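Local coordinates for glycosyl hydrolases family 31 family protein (Aspergillus niger, PDB 6DRU) that removes alpha-xylose from the non-reducing terminal glucose of xyloglucan oligosaccharides, as an alpha-xylosidase of glycosyl hydrolase family 31, at residues A[245-250]-A[598-603]; A[547-552]-A[590-595]; A[80-85]-A[100-105]. One frame throughout, in Å; residues are numbered along the deposited sequence.

Interaction 1 of 3, residues A[245-250]-A[598-603]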
loop_
_atom_site.group_PDB
_atom_site.type_symbol
_atom_site.label_atom_id
_atom_site.label_comp_id
_atom_site.label_asym_id
_atom_site.label_seq_id
_atom_site.Cartn_x
_atom_site.Cartn_y
_atom_site.Cartn_z
ATOM N N PRO A 245 -10.000 -9.745 -44.945
ATOM C CA PRO A 245 -10.725 -10.883 -44.388
ATOM C C PRO A 245 -10.878 -11.990 -45.428
ATOM O O PRO A 245 -10.857 -11.723 -46.635
ATOM C CB PRO A 245 -12.090 -10.278 -44.012
ATOM C CG PRO A 245 -12.270 -9.183 -45.000
ATOM C CD PRO A 245 -10.890 -8.607 -45.229
ATOM N N PRO A 246 -11.021 -13.236 -44.983
ATOM C CA PRO A 246 -11.334 -14.309 -45.937
ATOM C C PRO A 246 -12.723 -14.112 -46.515
ATOM O O PRO A 246 -13.638 -13.649 -45.830
ATOM C CB PRO A 246 -11.252 -15.577 -45.082
ATOM C CG PRO A 246 -11.521 -15.109 -43.698
ATOM C CD PRO A 246 -10.939 -13.729 -43.602
ATOM N N ASP A 247 -12.872 -14.466 -47.795
ATOM C CA ASP A 247 -14.104 -14.151 -48.513
ATOM C C ASP A 247 -15.323 -14.808 -47.878
ATOM O O ASP A 247 -16.411 -14.222 -47.879
ATOM C CB ASP A 247 -13.981 -14.572 -49.979
ATOM C CG ASP A 247 -12.999 -13.711 -50.754
ATOM O OD1 ASP A 247 -12.807 -12.535 -50.378
ATOM O OD2 ASP A 247 -12.421 -14.210 -51.743
ATOM N N PHE A 248 -15.162 -16.010 -47.317
ATOM C CA PHE A 248 -16.312 -16.717 -46.763
ATOM C C PHE A 248 -16.900 -15.991 -45.559
ATOM O O PHE A 248 -18.109 -16.070 -45.322
ATOM C CB PHE A 248 -15.924 -18.149 -46.385
ATOM C CG PHE A 248 -15.230 -18.263 -45.059
ATOM C CD1 PHE A 248 -13.869 -18.034 -44.950
ATOM C CD2 PHE A 248 -15.938 -18.613 -43.921
ATOM C CE1 PHE A 248 -13.230 -18.143 -43.728
ATOM C CE2 PHE A 248 -15.304 -18.722 -42.701
ATOM C CZ PHE A 248 -13.948 -18.486 -42.603
ATOM N N SER A 249 -16.071 -15.269 -44.800
ATOM C CA SER A 249 -16.548 -14.577 -43.608
ATOM C C SER A 249 -17.494 -13.424 -43.925
ATOM O O SER A 249 -18.155 -12.921 -43.010
ATOM C CB SER A 249 -15.361 -14.060 -42.794
ATOM O OG SER A 249 -14.597 -13.128 -43.539
ATOM N N LEU A 250 -17.581 -12.997 -45.183
ATOM C CA LEU A 250 -18.461 -11.897 -45.556
ATOM C C LEU A 250 -19.894 -12.341 -45.818
ATOM O O LEU A 250 -20.732 -11.501 -46.169
ATOM C CB LEU A 250 -17.907 -11.184 -46.792
ATOM C CG LEU A 250 -16.484 -10.638 -46.671
ATOM C CD1 LEU A 250 -16.025 -10.039 -47.993
ATOM C CD2 LEU A 250 -16.405 -9.610 -45.554
ATOM N N TYR A 598 -19.079 -5.268 -53.113
ATOM C CA TYR A 598 -19.004 -4.031 -52.342
ATOM C C TYR A 598 -18.328 -4.261 -50.997
ATOM O O TYR A 598 -17.516 -3.441 -50.552
ATOM C CB TYR A 598 -20.410 -3.465 -52.151
ATOM C CG TYR A 598 -20.470 -2.094 -51.521
ATOM C CD1 TYR A 598 -20.105 -0.962 -52.238
ATOM C CD2 TYR A 598 -20.917 -1.930 -50.218
ATOM C CE1 TYR A 598 -20.172 0.294 -51.668
ATOM C CE2 TYR A 598 -20.987 -0.680 -49.640
ATOM C CZ TYR A 598 -20.614 0.429 -50.369
ATOM O OH TYR A 598 -20.684 1.677 -49.796
ATOM N N LEU A 599 -18.648 -5.377 -50.335
ATOM C CA LEU A 599 -18.045 -5.678 -49.041
ATOM C C LEU A 599 -16.548 -5.919 -49.173
ATOM O O LEU A 599 -15.747 -5.342 -48.427
ATOM C CB LEU A 599 -18.725 -6.893 -48.414
ATOM C CG LEU A 599 -20.132 -6.670 -47.867
ATOM C CD1 LEU A 599 -20.820 -8.002 -47.617
ATOM C CD2 LEU A 599 -20.074 -5.844 -46.593
ATOM N N LYS A 600 -16.150 -6.781 -50.110
ATOM C CA LYS A 600 -14.732 -7.090 -50.262
ATOM C C LYS A 600 -13.943 -5.859 -50.693
ATOM O O LYS A 600 -12.755 -5.736 -50.370
ATOM C CB LYS A 600 -14.561 -8.240 -51.259
ATOM C CG LYS A 600 -13.126 -8.523 -51.672
ATOM C CD LYS A 600 -13.055 -9.491 -52.845
ATOM C CE LYS A 600 -11.738 -10.252 -52.848
ATOM N NZ LYS A 600 -11.818 -11.514 -53.636
ATOM N N SER A 601 -14.591 -4.922 -51.388
ATOM C CA SER A 601 -13.902 -3.709 -51.818
ATOM C C SER A 601 -13.685 -2.745 -50.656
ATOM O O SER A 601 -12.602 -2.163 -50.519
ATOM C CB SER A 601 -14.689 -3.030 -52.936
ATOM O OG SER A 601 -13.970 -1.931 -53.463
ATOM N N ILE A 602 -14.699 -2.561 -49.806
ATOM C CA ILE A 602 -14.549 -1.631 -48.691
ATOM C C ILE A 602 -13.700 -2.242 -47.581
ATOM O O ILE A 602 -13.036 -1.514 -46.833
ATOM C CB ILE A 602 -15.921 -1.174 -48.164
ATOM C CG1 ILE A 602 -16.709 -2.347 -47.579
ATOM C CG2 ILE A 602 -16.713 -0.495 -49.271
ATOM C CD1 ILE A 602 -18.046 -1.945 -46.988
ATOM N N PHE A 603 -13.704 -3.572 -47.448
ATOM C CA PHE A 603 -12.791 -4.215 -46.509
ATOM C C PHE A 603 -11.348 -4.085 -46.970
ATOM O O PHE A 603 -10.430 -4.067 -46.140
ATOM C CB PHE A 603 -13.159 -5.688 -46.330
ATOM C CG PHE A 603 -14.048 -5.954 -45.149
ATOM C CD1 PHE A 603 -13.505 -6.170 -43.894
ATOM C CD2 PHE A 603 -15.425 -5.994 -45.294
ATOM C CE1 PHE A 603 -14.318 -6.419 -42.804
ATOM C CE2 PHE A 603 -16.242 -6.241 -44.207
ATOM C CZ PHE A 603 -15.688 -6.454 -42.961
#
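In the TIM barrel of this family 31 glycosidase, the loop leading into the first strand, 252-254, rests on helix 596-609 through Pro-245, Asp-247 and Leu-250, which meet Leu-599, Lys-600 and Phe-603. The helical residues, spaced i, i+1 and i+4, give one turn's worth of side chains to the loop. Leu-250 is the wedge. With CG anti to the carbonyl carbon (chi1 -57°), the branch point is set beside the backbone N, and from it the two methyl groups part: CD1 lies 3.9 Å from Lys-600 N, against the helix backbone and the CB atoms of Leu-599 and Lys-600, while CD2 sits over one face of the Phe-603 ring, 4.0 Å from its centroid, as a CH-pi contact. A branched side chain suits this place because its two methyl groups can meet two different surfaces, the helix backbone and the aromatic face. Pro-245 reaches the same ring obliquely, its CG 3.4 Å from Phe-603 CD1, and the rigid proline ring brings a compact apolar surface without an N-H to satisfy. Trp-512 and Phe-553 meet Phe-603 edge-to-face, extending the aromatic cluster. The loop holds its own shape with a short 3-10 turn, 247-250, in which Pro-246 O accepts from both the N and the OG of Ser-249. At the solvent-exposed margin the interaction changes character: the side chain of Lys-600, extended beyond CG, carries its ammonium group out to Asp-247, where NZ and OD2 form a salt bridge whose hydrogen bond is weak at 3.3 Å.

Interaction 2 of 3, residues A[547-552]-A[590-595]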
loop_
_atom_site.group_PDB
_atom_site.type_symbol
_atom_site.label_atom_id
_atom_site.label_comp_id
_atom_site.label_asym_id
_atom_site.label_seq_id
_atom_site.Cartn_x
_atom_site.Cartn_y
_atom_site.Cartn_z
ATOM N N TRP A 547 -30.788 -5.123 -40.393
ATOM C CA TRP A 547 -29.687 -4.193 -40.159
ATOM C C TRP A 547 -28.337 -4.886 -40.282
ATOM O O TRP A 547 -27.380 -4.304 -40.805
ATOM C CB TRP A 547 -29.833 -3.544 -38.784
ATOM C CG TRP A 547 -28.671 -2.677 -38.411
ATOM C CD1 TRP A 547 -28.023 -1.783 -39.215
ATOM C CD2 TRP A 547 -28.011 -2.626 -37.142
ATOM N NE1 TRP A 547 -27.003 -1.176 -38.522
ATOM C CE2 TRP A 547 -26.975 -1.677 -37.247
ATOM C CE3 TRP A 547 -28.196 -3.290 -35.926
ATOM C CZ2 TRP A 547 -26.128 -1.376 -36.184
ATOM C CZ3 TRP A 547 -27.355 -2.990 -34.871
ATOM C CH2 TRP A 547 -26.335 -2.041 -35.006
ATOM N N THR A 548 -28.239 -6.131 -39.805
ATOM C CA THR A 548 -26.967 -6.844 -39.852
ATOM C C THR A 548 -26.492 -7.084 -41.279
ATOM O O THR A 548 -25.305 -7.357 -41.484
ATOM C CB THR A 548 -27.083 -8.176 -39.111
ATOM O OG1 THR A 548 -27.969 -9.046 -39.826
ATOM C CG2 THR A 548 -27.622 -7.953 -37.709
ATOM N N THR A 549 -27.389 -6.992 -42.265
ATOM C CA THR A 549 -26.962 -7.067 -43.659
ATOM C C THR A 549 -26.000 -5.939 -44.004
ATOM O O THR A 549 -25.080 -6.129 -44.807
ATOM C CB THR A 549 -28.176 -7.024 -44.588
ATOM O OG1 THR A 549 -29.200 -7.892 -44.084
ATOM C CG2 THR A 549 -27.789 -7.465 -45.995
ATOM N N PHE A 550 -26.193 -4.766 -43.404
ATOM C CA PHE A 550 -25.360 -3.607 -43.693
ATOM C C PHE A 550 -24.432 -3.312 -42.520
ATOM O O PHE A 550 -24.352 -2.176 -42.041
ATOM C CB PHE A 550 -26.241 -2.404 -44.030
ATOM C CG PHE A 550 -27.201 -2.667 -45.155
ATOM C CD1 PHE A 550 -26.823 -2.444 -46.469
ATOM C CD2 PHE A 550 -28.474 -3.154 -44.901
ATOM C CE1 PHE A 550 -27.698 -2.693 -47.506
ATOM C CE2 PHE A 550 -29.354 -3.404 -45.934
ATOM C CZ PHE A 550 -28.966 -3.174 -47.239
ATOM N N LEU A 551 -23.729 -4.337 -42.060
ATOM C CA LEU A 551 -22.716 -4.265 -41.020
ATOM C C LEU A 551 -21.471 -4.978 -41.515
ATOM O O LEU A 551 -21.538 -5.774 -42.458
ATOM C CB LEU A 551 -23.203 -4.906 -39.713
ATOM C CG LEU A 551 -24.198 -4.100 -38.884
ATOM C CD1 LEU A 551 -24.654 -4.899 -37.677
ATOM C CD2 LEU A 551 -23.572 -2.784 -38.454
ATOM N N PRO A 552 -20.305 -4.693 -40.921
ATOM C CA PRO A 552 -19.071 -5.341 -41.392
ATOM C C PRO A 552 -19.158 -6.855 -41.441
ATOM O O PRO A 552 -18.568 -7.473 -42.335
ATOM C CB PRO A 552 -18.026 -4.863 -40.377
ATOM C CG PRO A 552 -18.524 -3.522 -39.963
ATOM C CD PRO A 552 -20.025 -3.655 -39.910
ATOM N N HIS A 590 -29.759 -13.347 -49.114
ATOM C CA HIS A 590 -29.336 -13.254 -50.508
ATOM C C HIS A 590 -28.767 -11.875 -50.828
ATOM O O HIS A 590 -27.779 -11.763 -51.562
ATOM C CB HIS A 590 -30.508 -13.580 -51.432
ATOM C CG HIS A 590 -30.758 -15.047 -51.594
ATOM N ND1 HIS A 590 -31.888 -15.667 -51.106
ATOM C CD2 HIS A 590 -30.026 -16.014 -52.196
ATOM C CE1 HIS A 590 -31.840 -16.956 -51.399
ATOM N NE2 HIS A 590 -30.721 -17.192 -52.059
ATOM N N LEU A 591 -29.382 -10.816 -50.294
ATOM C CA LEU A 591 -28.860 -9.469 -50.509
ATOM C C LEU A 591 -27.447 -9.333 -49.952
ATOM O O LEU A 591 -26.604 -8.642 -50.536
ATOM C CB LEU A 591 -29.789 -8.436 -49.873
ATOM C CG LEU A 591 -29.312 -6.981 -49.903
ATOM C CD1 LEU A 591 -29.119 -6.509 -51.337
ATOM C CD2 LEU A 591 -30.283 -6.076 -49.157
ATOM N N ARG A 592 -27.175 -9.984 -48.819
ATOM C CA ARG A 592 -25.837 -9.953 -48.239
ATOM C C ARG A 592 -24.808 -10.516 -49.211
ATOM O O ARG A 592 -23.741 -9.926 -49.415
ATOM C CB ARG A 592 -25.825 -10.732 -46.922
ATOM C CG ARG A 592 -24.454 -10.874 -46.282
ATOM C CD ARG A 592 -23.971 -9.554 -45.709
ATOM N NE ARG A 592 -22.635 -9.668 -45.133
ATOM C CZ ARG A 592 -22.017 -8.686 -44.482
ATOM N NH1 ARG A 592 -22.613 -7.512 -44.324
ATOM N NH2 ARG A 592 -20.801 -8.879 -43.990
ATOM N N TYR A 593 -25.115 -11.662 -49.824
ATOM C CA TYR A 593 -24.203 -12.232 -50.811
ATOM C C TYR A 593 -24.143 -11.385 -52.075
ATOM O O TYR A 593 -23.119 -11.382 -52.767
ATOM C CB TYR A 593 -24.614 -13.665 -51.150
ATOM C CG TYR A 593 -24.354 -14.646 -50.032
ATOM C CD1 TYR A 593 -23.070 -15.102 -49.771
ATOM C CD2 TYR A 593 -25.390 -15.114 -49.235
ATOM C CE1 TYR A 593 -22.822 -15.995 -48.749
ATOM C CE2 TYR A 593 -25.154 -16.008 -48.209
ATOM C CZ TYR A 593 -23.867 -16.446 -47.971
ATOM O OH TYR A 593 -23.619 -17.338 -46.952
ATOM N N GLN A 594 -25.222 -10.665 -52.393
ATOM C CA GLN A 594 -25.206 -9.789 -53.560
ATOM C C GLN A 594 -24.289 -8.591 -53.347
ATOM O O GLN A 594 -23.759 -8.036 -54.316
ATOM C CB GLN A 594 -26.625 -9.326 -53.888
ATOM C CG GLN A 594 -26.766 -8.670 -55.254
ATOM C CD GLN A 594 -28.191 -8.245 -55.549
ATOM O OE1 GLN A 594 -29.104 -8.496 -54.759
ATOM N NE2 GLN A 594 -28.391 -7.599 -56.691
ATOM N N LEU A 595 -24.086 -8.186 -52.093
ATOM C CA LEU A 595 -23.191 -7.090 -51.754
ATOM C C LEU A 595 -21.747 -7.548 -51.575
ATOM O O LEU A 595 -20.936 -6.800 -51.016
ATOM C CB LEU A 595 -23.678 -6.388 -50.483
ATOM C CG LEU A 595 -24.981 -5.593 -50.586
ATOM C CD1 LEU A 595 -25.655 -5.482 -49.224
ATOM C CD2 LEU A 595 -24.724 -4.212 -51.174
#
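NH1 of Arg-592 gives its two hydrogens to two carbonyl oxygens across the contact, Leu-551 O at 2.8 Å and Thr-549 O at 2.9 Å. The first bond is the straighter, with 160° at the hydrogen, and approaches nearly along the C=O axis; in the second the nitrogen stands above the carbonyl plane. NH2 adds a third bond, 3.1 Å to Pro-552 O, again from above the plane of the acceptor. All three oxygens lie at the edge of the guanidinium, close to its plane, which pins the flat group against rotation, and NE is taken up by Leu-250 O. Arginine suits this buried place because one rigid, planar group can satisfy several carbonyls whose directions differ. Its chain starts with CG anti to the backbone N and then bends at chi2 (72°), turning CD toward the carbonyls. These carbonyls belong to the turn that carries the TIM barrel from helix 535-548 into its last strand, 554-555, while Arg-592 stands on helix 582-594, which follows that strand; the bonds therefore fasten an alpha-to-beta connection to a helix later in the chain. Beside them, Thr-549 is split by its branching. OG1 turns back along the chain to Ala-546 O, and CG2 lies against the backbone of helix 582-594, 3.8 Å from Arg-592 N. Phe-550 supplies the apolar part, its side chain crossing those of Leu-591 and Leu-595 at about a right angle. The ring touches one leucine with each of two neighbouring atoms: CZ is 3.7 Å from Leu-591 CD2, and CE1 is 3.9 Å from Leu-595 CD1.

Interaction 3 of 3, residues A[80-85]-A[100-105]. With MAN (alpha-D-mannopyranose), chain I.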
loop_
_atom_site.group_PDB
_atom_site.type_symbol
_atom_site.label_atom_id
_atom_site.label_comp_id
_atom_site.label_asym_id
_atom_site.label_seq_id
_atom_site.Cartn_x
_atom_site.Cartn_y
_atom_site.Cartn_z
ATOM N N ASN A 80 2.634 19.048 -40.255
ATOM C CA ASN A 80 1.798 20.205 -39.972
ATOM C C ASN A 80 1.558 20.405 -38.481
ATOM O O ASN A 80 0.772 21.280 -38.104
ATOM C CB ASN A 80 0.459 20.100 -40.717
ATOM C CG ASN A 80 -0.326 18.842 -40.366
ATOM O OD1 ASN A 80 -0.202 18.295 -39.271
ATOM N ND2 ASN A 80 -1.150 18.383 -41.303
ATOM N N ILE A 81 2.211 19.618 -37.627
ATOM C CA ILE A 81 2.097 19.763 -36.180
ATOM C C ILE A 81 3.369 20.417 -35.659
ATOM O O ILE A 81 4.473 20.142 -36.150
ATOM C CB ILE A 81 1.829 18.408 -35.491
ATOM C CG1 ILE A 81 1.392 18.619 -34.041
ATOM C CG2 ILE A 81 3.051 17.506 -35.530
ATOM C CD1 ILE A 81 0.992 17.340 -33.337
ATOM N N ILE A 82 3.213 21.316 -34.691
ATOM C CA ILE A 82 4.331 22.035 -34.095
ATOM C C ILE A 82 4.257 21.884 -32.584
ATOM O O ILE A 82 3.180 21.992 -31.990
ATOM C CB ILE A 82 4.321 23.529 -34.491
ATOM C CG1 ILE A 82 4.685 23.700 -35.968
ATOM C CG2 ILE A 82 5.267 24.336 -33.616
ATOM C CD1 ILE A 82 4.854 25.148 -36.384
ATOM N N LEU A 83 5.407 21.634 -31.966
ATOM C CA LEU A 83 5.532 21.593 -30.518
ATOM C C LEU A 83 6.213 22.864 -30.035
ATOM O O LEU A 83 7.204 23.310 -30.619
ATOM C CB LEU A 83 6.334 20.367 -30.074
ATOM C CG LEU A 83 7.094 20.470 -28.749
ATOM C CD1 LEU A 83 6.150 20.419 -27.554
ATOM C CD2 LEU A 83 8.154 19.383 -28.656
ATOM N N ARG A 84 5.668 23.451 -28.973
ATOM C CA ARG A 84 6.242 24.643 -28.356
ATOM C C ARG A 84 6.345 24.408 -26.855
ATOM O O ARG A 84 5.325 24.340 -26.163
ATOM C CB ARG A 84 5.399 25.884 -28.657
ATOM C CG ARG A 84 5.557 26.415 -30.073
ATOM C CD ARG A 84 5.080 27.857 -30.181
ATOM N NE ARG A 84 5.331 28.415 -31.507
ATOM C CZ ARG A 84 4.422 28.492 -32.473
ATOM N NH1 ARG A 84 3.190 28.045 -32.266
ATOM N NH2 ARG A 84 4.744 29.015 -33.648
ATOM N N THR A 85 7.572 24.270 -26.356
ATOM C CA THR A 85 7.792 24.188 -24.919
ATOM C C THR A 85 7.724 25.587 -24.320
ATOM O O THR A 85 8.318 26.529 -24.852
ATOM C CB THR A 85 9.139 23.534 -24.605
ATOM O OG1 THR A 85 10.204 24.330 -25.140
ATOM C CG2 THR A 85 9.206 22.133 -25.198
ATOM N N TYR A 100 0.409 22.676 -31.687
ATOM C CA TYR A 100 -0.318 23.452 -32.679
ATOM C C TYR A 100 -0.353 22.707 -34.006
ATOM O O TYR A 100 0.493 21.852 -34.285
ATOM C CB TYR A 100 0.319 24.832 -32.890
ATOM C CG TYR A 100 0.374 25.702 -31.655
ATOM C CD1 TYR A 100 1.379 25.540 -30.710
ATOM C CD2 TYR A 100 -0.571 26.699 -31.444
ATOM C CE1 TYR A 100 1.435 26.339 -29.583
ATOM C CE2 TYR A 100 -0.523 27.503 -30.322
ATOM C CZ TYR A 100 0.482 27.319 -29.393
ATOM O OH TYR A 100 0.533 28.117 -28.273
ATOM N N ARG A 101 -1.345 23.040 -34.826
ATOM C CA ARG A 101 -1.412 22.586 -36.207
ATOM C C ARG A 101 -1.241 23.771 -37.148
ATOM O O ARG A 101 -1.838 24.831 -36.940
ATOM C CB ARG A 101 -2.738 21.881 -36.510
ATOM C CG ARG A 101 -3.074 21.859 -37.998
ATOM C CD ARG A 101 -4.194 20.894 -38.335
ATOM N NE ARG A 101 -5.370 21.084 -37.492
ATOM C CZ ARG A 101 -6.184 22.130 -37.570
ATOM N NH1 ARG A 101 -5.946 23.089 -38.451
ATOM N NH2 ARG A 101 -7.233 22.220 -36.763
ATOM N N VAL A 102 -0.428 23.585 -38.183
ATOM C CA VAL A 102 -0.250 24.592 -39.221
ATOM C C VAL A 102 -1.341 24.372 -40.262
ATOM O O VAL A 102 -1.340 23.362 -40.971
ATOM C CB VAL A 102 1.146 24.514 -39.850
ATOM C CG1 VAL A 102 1.215 25.384 -41.094
ATOM C CG2 VAL A 102 2.200 24.931 -38.845
ATOM N N ASN A 103 -2.276 25.313 -40.349
ATOM C CA ASN A 103 -3.384 25.190 -41.281
ATOM C C ASN A 103 -2.918 25.478 -42.708
ATOM O O ASN A 103 -1.786 25.906 -42.952
ATOM C CB ASN A 103 -4.520 26.133 -40.892
ATOM C CG ASN A 103 -4.896 26.020 -39.428
ATOM O OD1 ASN A 103 -5.068 24.920 -38.902
ATOM N ND2 ASN A 103 -5.028 27.162 -38.761
ATOM N N ASP A 104 -3.819 25.239 -43.663
ATOM C CA ASP A 104 -3.486 25.478 -45.062
ATOM C C ASP A 104 -3.296 26.962 -45.350
ATOM O O ASP A 104 -2.480 27.325 -46.204
ATOM C CB ASP A 104 -4.566 24.890 -45.969
ATOM C CG ASP A 104 -4.671 23.380 -45.850
ATOM O OD1 ASP A 104 -3.637 22.729 -45.585
ATOM O OD2 ASP A 104 -5.787 22.843 -46.027
ATOM N N ASP A 105 -4.032 27.827 -44.653
ATOM C CA ASP A 105 -3.950 29.267 -44.865
ATOM C C ASP A 105 -2.784 29.919 -44.126
ATOM O O ASP A 105 -2.765 31.148 -44.001
ATOM C CB ASP A 105 -5.267 29.935 -44.450
ATOM C CG ASP A 105 -5.554 29.801 -42.964
ATOM O OD1 ASP A 105 -4.880 28.997 -42.289
ATOM O OD2 ASP A 105 -6.458 30.507 -42.467
HETATM C C1 MAN I . 0.182 33.566 -29.414
HETATM C C2 MAN I . 0.710 34.441 -30.529
HETATM C C3 MAN I . 1.206 33.571 -31.665
HETATM C C4 MAN I . 2.112 32.469 -31.153
HETATM C C5 MAN I . 1.506 31.790 -29.942
HETATM C C6 MAN I . 2.491 30.781 -29.396
HETATM O O2 MAN I . 1.768 35.241 -30.054
HETATM O O3 MAN I . 1.928 34.371 -32.573
HETATM O O4 MAN I . 2.295 31.513 -32.172
HETATM O O5 MAN I . 1.219 32.742 -28.944
HETATM O O6 MAN I . 3.556 31.468 -28.779
#
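Arg-84 holds its guanidinium over one face of the Tyr-100 ring in a cation-pi contact, yet stands steeply to it, the two planes 74° apart. NH1 does the touching, 3.5 Å from Tyr-100 CD1 and offset toward the rim, while a salt bridge from NH1 to Glu-108 probably helps fix the group. A mannose of a glycan attached to the protein lies beyond both side chains: its O4 is over a face of the guanidinium, 3.6 Å from Arg-84 NH1, and its C6 is 3.5 Å from Tyr-100 OH. Arginine's length lets it reach over the tyrosine face and still lie beside the sugar. Between the strands the backbones pair: Ile-82 N lies 2.8 Å from Tyr-100 O, and Tyr-100 N 2.9 Å from Ile-82 O, both hydrogen bonds. Val-102 N adds another to Asn-80 O, and Ile-81 with Arg-101 forms the non-hydrogen-bonded pair between. Beta-branched Ile-82 and Val-102 meet diagonally through CD1 and CG2, 3.6 Å apart. The pairing is that of the two central strands, 81-85 and 98-102, in a four-stranded antiparallel meander.

From the N terminus, interaction 3 comes first: it closes a short loop between neighbouring strands of an antiparallel sheet, well before the first barrel strand, 252-254. Interaction 1 then opens at 245-250, just ahead of that strand, and closes only at 598-603, so its loop spans nearly the whole barrel. Interaction 2 is nested inside that loop, joining the approach to the last barrel strand with helix 582-594, which leads on to helix 596-609. Interactions 1 and 2 also touch by packing, Leu-599 CD1 lying 3.4 Å from Arg-592 CZ, and together they hold the approaches to the first and last barrel strands against the helices that follow the last one. Interaction 3 lies apart, its centre about 38 Å from that of interaction 1.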